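Local coordinates for lipolytic protein G-D-S-L family (Chitinophaga pinensis, PDB 4Q7Q) that is of unknown function but, as a member of the GDSL family of SGNH hydrolases, probably hydrolyses ester bonds as a lipase or acylhydrolase, at residues 183-196 / 220-233. Residues are numbered along the deposited sequence; the frame is centred on the assembly and turned at random.
Sequences LLTLRNMVKFKHLK and NNEYPYPPAAVNLT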
loop_
_atom_site.group_PDB
_atom_site.type_symbol
_atom_site.label_atom_id
_atom_site.label_comp_id
_atom_site.label_asym_id
_atom_site.label_seq_id
_atom_site.Cartn_x
_atom_site.Cartn_y
_atom_site.Cartn_z
ATOM N N LEU A 183 11.301 8.909 5.680
ATOM C CA LEU A 183 11.168 8.074 6.871
ATOM C C LEU A 183 10.809 6.619 6.562
ATOM O O LEU A 183 10.937 5.749 7.426
ATOM C CB LEU A 183 10.128 8.662 7.830
ATOM C CG LEU A 183 10.419 10.052 8.389
ATOM C CD1 LEU A 183 9.312 10.488 9.337
ATOM C CD2 LEU A 183 11.764 10.073 9.095
ATOM N N LEU A 184 10.363 6.358 5.339
ATOM C CA LEU A 184 9.835 5.040 4.994
ATOM C C LEU A 184 10.848 4.178 4.238
ATOM O O LEU A 184 10.650 3.819 3.083
ATOM C CB LEU A 184 8.514 5.189 4.226
ATOM C CG LEU A 184 7.419 5.941 4.995
ATOM C CD1 LEU A 184 6.129 6.030 4.184
ATOM C CD2 LEU A 184 7.166 5.279 6.348
ATOM N N THR A 185 11.939 3.837 4.915
ATOM C CA THR A 185 13.045 3.127 4.280
ATOM C C THR A 185 13.046 1.628 4.575
ATOM O O THR A 185 12.507 1.188 5.589
ATOM C CB THR A 185 14.378 3.721 4.727
ATOM O OG1 THR A 185 14.438 3.706 6.158
ATOM C CG2 THR A 185 14.487 5.155 4.244
ATOM N N LEU A 186 13.650 0.847 3.679
ATOM C CA LEU A 186 13.729 -0.604 3.852
ATOM C C LEU A 186 14.310 -1.042 5.191
ATOM O O LEU A 186 13.827 -2.001 5.801
ATOM C CB LEU A 186 14.543 -1.240 2.730
ATOM C CG LEU A 186 13.788 -1.486 1.432
ATOM C CD1 LEU A 186 14.736 -2.063 0.391
ATOM C CD2 LEU A 186 12.615 -2.413 1.688
ATOM N N ARG A 187 15.352 -0.347 5.639
ATOM C CA ARG A 187 16.025 -0.714 6.874
ATOM C C ARG A 187 15.105 -0.567 8.084
ATOM O O ARG A 187 15.360 -1.151 9.137
ATOM C CB ARG A 187 17.298 0.121 7.065
ATOM C CG ARG A 187 17.046 1.584 7.426
ATOM C CD ARG A 187 18.343 2.397 7.443
ATOM N NE ARG A 187 18.765 2.755 6.091
ATOM C CZ ARG A 187 18.455 3.898 5.485
ATOM N NH1 ARG A 187 17.729 4.813 6.117
ATOM N NH2 ARG A 187 18.877 4.133 4.250
ATOM N N ASN A 188 14.031 0.203 7.931
ATOM C CA ASN A 188 13.122 0.459 9.042
ATOM C C ASN A 188 11.816 -0.305 8.962
ATOM O O ASN A 188 10.925 -0.079 9.769
ATOM C CB ASN A 188 12.842 1.956 9.177
ATOM C CG ASN A 188 13.969 2.689 9.855
ATOM O OD1 ASN A 188 14.592 2.164 10.774
ATOM N ND2 ASN A 188 14.245 3.904 9.403
HETATM N N MSE A 189 11.687 -1.202 7.991
HETATM C CA MSE A 189 10.455 -1.976 7.869
HETATM C C MSE A 189 10.270 -2.947 9.033
HETATM O O MSE A 189 9.204 -2.990 9.642
HETATM C CB MSE A 189 10.409 -2.709 6.530
HETATM C CG MSE A 189 10.366 -1.765 5.346
HETATM SE SE MSE A 189 8.699 -0.762 5.316
HETATM C CE MSE A 189 9.275 0.822 4.322
ATOM N N VAL A 190 11.313 -3.719 9.342
ATOM C CA VAL A 190 11.273 -4.663 10.461
ATOM C C VAL A 190 12.607 -4.633 11.198
ATOM O O VAL A 190 13.633 -4.324 10.597
ATOM C CB VAL A 190 10.989 -6.114 9.991
ATOM C CG1 VAL A 190 9.577 -6.242 9.426
ATOM C CG2 VAL A 190 12.041 -6.569 8.967
ATOM N N LYS A 191 12.596 -4.928 12.498
ATOM C CA LYS A 191 13.828 -4.903 13.293
ATOM C C LYS A 191 14.751 -6.081 12.978
ATOM O O LYS A 191 15.977 -5.946 12.996
ATOM C CB LYS A 191 13.510 -4.907 14.794
ATOM C CG LYS A 191 12.684 -3.729 15.285
ATOM C CD LYS A 191 13.469 -2.437 15.224
ATOM C CE LYS A 191 12.701 -1.295 15.879
ATOM N NZ LYS A 191 12.538 -1.500 17.344
ATOM N N PHE A 192 14.157 -7.238 12.714
ATOM C CA PHE A 192 14.923 -8.445 12.420
ATOM C C PHE A 192 13.990 -9.517 11.897
ATOM O O PHE A 192 12.766 -9.387 11.987
ATOM C CB PHE A 192 15.654 -8.970 13.666
ATOM C CG PHE A 192 14.736 -9.337 14.805
ATOM C CD1 PHE A 192 14.402 -8.399 15.773
ATOM C CD2 PHE A 192 14.196 -10.614 14.898
ATOM C CE1 PHE A 192 13.557 -8.731 16.819
ATOM C CE2 PHE A 192 13.348 -10.951 15.940
ATOM C CZ PHE A 192 13.029 -10.003 16.901
ATOM N N LYS A 193 14.590 -10.563 11.341
ATOM C CA LYS A 193 13.883 -11.773 10.975
ATOM C C LYS A 193 14.460 -12.870 11.867
ATOM O O LYS A 193 15.671 -13.030 11.945
ATOM C CB LYS A 193 14.140 -12.084 9.503
ATOM C CG LYS A 193 12.939 -12.564 8.703
ATOM C CD LYS A 193 13.330 -12.721 7.238
ATOM C CE LYS A 193 12.235 -13.340 6.389
ATOM N NZ LYS A 193 12.748 -13.582 5.009
ATOM N N HIS A 194 13.574 -13.597 12.541
ATOM C CA HIS A 194 13.915 -14.625 13.507
ATOM C C HIS A 194 14.101 -15.938 12.746
ATOM O O HIS A 194 13.128 -16.565 12.339
ATOM C CB HIS A 194 12.755 -14.701 14.507
ATOM C CG HIS A 194 12.847 -15.812 15.502
ATOM N ND1 HIS A 194 13.764 -15.820 16.528
ATOM C CD2 HIS A 194 12.095 -16.928 15.659
ATOM C CE1 HIS A 194 13.590 -16.904 17.263
ATOM N NE2 HIS A 194 12.584 -17.593 16.756
ATOM N N LEU A 195 15.351 -16.343 12.532
ATOM C CA LEU A 195 15.638 -17.442 11.610
ATOM C C LEU A 195 16.644 -18.424 12.167
ATOM O O LEU A 195 17.521 -18.055 12.940
ATOM C CB LEU A 195 16.206 -16.883 10.308
ATOM C CG LEU A 195 15.339 -15.899 9.531
ATOM C CD1 LEU A 195 16.164 -15.237 8.432
ATOM C CD2 LEU A 195 14.132 -16.611 8.942
ATOM N N LYS A 196 16.528 -19.677 11.744
ATOM C CA LYS A 196 17.540 -20.667 12.056
ATOM C C LYS A 196 18.840 -20.367 11.325
ATOM O O LYS A 196 18.843 -20.042 10.135
ATOM C CB LYS A 196 17.053 -22.078 11.715
ATOM C CG LYS A 196 15.962 -22.586 12.641
ATOM C CD LYS A 196 15.646 -24.038 12.371
ATOM C CE LYS A 196 14.595 -24.550 13.343
ATOM N NZ LYS A 196 14.274 -25.972 13.090
ATOM N N ASN A 220 10.116 -25.383 8.576
ATOM C CA ASN A 220 11.160 -25.609 9.570
ATOM C C ASN A 220 11.665 -24.285 10.149
ATOM O O ASN A 220 12.868 -24.025 10.183
ATOM C CB ASN A 220 12.312 -26.417 8.959
ATOM C CG ASN A 220 13.379 -26.796 9.976
ATOM O OD1 ASN A 220 13.144 -27.608 10.871
ATOM N ND2 ASN A 220 14.565 -26.211 9.834
ATOM N N ASN A 221 10.730 -23.448 10.593
ATOM C CA ASN A 221 11.055 -22.153 11.181
ATOM C C ASN A 221 9.789 -21.525 11.750
ATOM O O ASN A 221 8.784 -21.409 11.047
ATOM C CB ASN A 221 11.662 -21.221 10.122
ATOM C CG ASN A 221 12.540 -20.126 10.718
ATOM O OD1 ASN A 221 13.761 -20.144 10.554
ATOM N ND2 ASN A 221 11.917 -19.149 11.375
ATOM N N GLU A 222 9.838 -21.122 13.018
ATOM C CA GLU A 222 8.740 -20.386 13.640
ATOM C C GLU A 222 8.486 -19.103 12.857
ATOM O O GLU A 222 9.310 -18.710 12.030
ATOM C CB GLU A 222 9.089 -20.044 15.089
ATOM C CG GLU A 222 9.412 -21.254 15.948
ATOM C CD GLU A 222 10.100 -20.882 17.247
ATOM O OE1 GLU A 222 10.686 -19.781 17.322
ATOM O OE2 GLU A 222 10.052 -21.692 18.195
ATOM N N TYR A 223 7.354 -18.450 13.114
ATOM C CA TYR A 223 7.035 -17.202 12.424
ATOM C C TYR A 223 8.165 -16.208 12.646
ATOM O O TYR A 223 8.530 -15.927 13.783
ATOM C CB TYR A 223 5.713 -16.624 12.915
ATOM C CG TYR A 223 5.302 -15.392 12.137
ATOM C CD1 TYR A 223 4.884 -15.491 10.810
ATOM C CD2 TYR A 223 5.345 -14.130 12.719
ATOM C CE1 TYR A 223 4.519 -14.372 10.089
ATOM C CE2 TYR A 223 4.979 -13.002 12.001
ATOM C CZ TYR A 223 4.565 -13.133 10.689
ATOM O OH TYR A 223 4.206 -12.016 9.970
ATOM N N PRO A 224 8.748 -15.696 11.553
ATOM C CA PRO A 224 10.016 -14.965 11.676
ATOM C C PRO A 224 9.887 -13.504 12.123
ATOM O O PRO A 224 10.910 -12.840 12.312
ATOM C CB PRO A 224 10.589 -15.040 10.261
ATOM C CG PRO A 224 9.369 -15.107 9.383
ATOM C CD PRO A 224 8.383 -15.948 10.149
ATOM N N TYR A 225 8.666 -13.014 12.308
ATOM C CA TYR A 225 8.474 -11.649 12.795
ATOM C C TYR A 225 7.691 -11.592 14.110
ATOM O O TYR A 225 6.522 -11.214 14.120
ATOM C CB TYR A 225 7.765 -10.804 11.730
ATOM C CG TYR A 225 8.569 -10.550 10.475
ATOM C CD1 TYR A 225 9.909 -10.183 10.541
ATOM C CD2 TYR A 225 7.982 -10.666 9.222
ATOM C CE1 TYR A 225 10.642 -9.937 9.392
ATOM C CE2 TYR A 225 8.705 -10.422 8.059
ATOM C CZ TYR A 225 10.037 -10.062 8.149
ATOM O OH TYR A 225 10.757 -9.811 7.002
ATOM N N PRO A 226 8.333 -11.966 15.230
ATOM C CA PRO A 226 7.678 -11.838 16.535
ATOM C C PRO A 226 7.419 -10.362 16.845
ATOM O O PRO A 226 7.913 -9.508 16.109
ATOM C CB PRO A 226 8.709 -12.443 17.499
ATOM C CG PRO A 226 10.012 -12.286 16.811
ATOM C CD PRO A 226 9.712 -12.464 15.351
ATOM N N PRO A 227 6.630 -10.061 17.893
ATOM C CA PRO A 227 6.301 -8.669 18.229
ATOM C C PRO A 227 7.502 -7.720 18.278
ATOM O O PRO A 227 7.386 -6.582 17.823
ATOM C CB PRO A 227 5.674 -8.796 19.617
ATOM C CG PRO A 227 5.001 -10.123 19.576
ATOM C CD PRO A 227 5.905 -11.013 18.756
ATOM N N ALA A 228 8.632 -8.187 18.802
ATOM C CA ALA A 228 9.829 -7.358 18.926
ATOM C C ALA A 228 10.383 -6.901 17.574
ATOM O O ALA A 228 11.209 -5.991 17.514
ATOM C CB ALA A 228 10.901 -8.098 19.712
ATOM N N ALA A 229 9.935 -7.534 16.494
ATOM C CA ALA A 229 10.444 -7.217 15.160
ATOM C C ALA A 229 9.718 -6.043 14.504
ATOM O O ALA A 229 10.168 -5.527 13.486
ATOM C CB ALA A 229 10.386 -8.452 14.257
ATOM N N VAL A 230 8.601 -5.622 15.090
ATOM C CA VAL A 230 7.781 -4.570 14.493
ATOM C C VAL A 230 8.544 -3.248 14.409
ATOM O O VAL A 230 9.165 -2.819 15.368
ATOM C CB VAL A 230 6.468 -4.367 15.277
ATOM C CG1 VAL A 230 5.672 -3.200 14.714
ATOM C CG2 VAL A 230 5.635 -5.641 15.246
ATOM N N ASN A 231 8.520 -2.612 13.246
ATOM C CA ASN A 231 9.030 -1.249 13.143
ATOM C C ASN A 231 8.038 -0.399 12.342
ATOM O O ASN A 231 7.026 0.030 12.891
ATOM C CB ASN A 231 10.443 -1.218 12.560
ATOM C CG ASN A 231 11.133 0.117 12.777
ATOM O OD1 ASN A 231 10.485 1.130 13.027
ATOM N ND2 ASN A 231 12.459 0.122 12.688
ATOM N N LEU A 232 8.305 -0.157 11.062
ATOM C CA LEU A 232 7.324 0.530 10.223
ATOM C C LEU A 232 6.216 -0.405 9.755
ATOM O O LEU A 232 5.139 0.056 9.369
ATOM C CB LEU A 232 7.986 1.168 9.004
ATOM C CG LEU A 232 8.901 2.358 9.257
ATOM C CD1 LEU A 232 9.499 2.793 7.932
ATOM C CD2 LEU A 232 8.113 3.488 9.905
ATOM N N THR A 233 6.514 -1.704 9.746
ATOM C CA THR A 233 5.552 -2.753 9.416
ATOM C C THR A 233 5.571 -3.815 10.507
ATOM O O THR A 233 6.501 -3.863 11.321
ATOM C CB THR A 233 5.884 -3.469 8.083
ATOM O OG1 THR A 233 7.077 -4.263 8.230
ATOM C CG2 THR A 233 6.032 -2.465 6.942
HETATM O O HOH W 1 14.411 -1.589 11.548
#
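Asn221 turns its side-chain amide to the backbone of His194 and Lys196 and shows how an asparagine amide can stand in for the peptide group of a neighbouring strand. In this GDSL-family (SGNH) hydrolase, strand 193-196 pairs with strand 203-206 in an antiparallel hairpin, and irregular segment 220-233 runs alongside it, Pro224 O accepting from His194 N at 2.8 Å. Asn221 OD1 accepts from Lys196 N at 3.0 Å; ND2 sends one N-H to His194 O, which lies in the amide plane, and the other to Glu222 O (2.7 Å). An alanine here would remove all three bonds and would probably leave Lys196 N and His194 O without these mates. His194, CG anti to the backbone N (chi1 174°), brings its ring edge to the carboxylate of Glu222, NE2 meeting OE1 at 3.0 Å nearly along the C-O axis; Tyr203 stacks on that ring. Ala229 CB sits over the centre of the Phe192 ring, 4.0 Å from the centroid, and Pro226 CG touches Phe192 CE2. Val190 CG1 lies above one face of Tyr225, offset toward the rim, and Phe192 O reaches the ring edge; the Tyr225 hydroxyl is hydrogen-bonded to Asp134 O. Near helix 241-257, Leu232 CD1 packs on Leu184 CD2, the side chains crossing at about a right angle. Thr233 grips Met189 O twice, N in the carbonyl plane and OG1 above it at 2.9 Å.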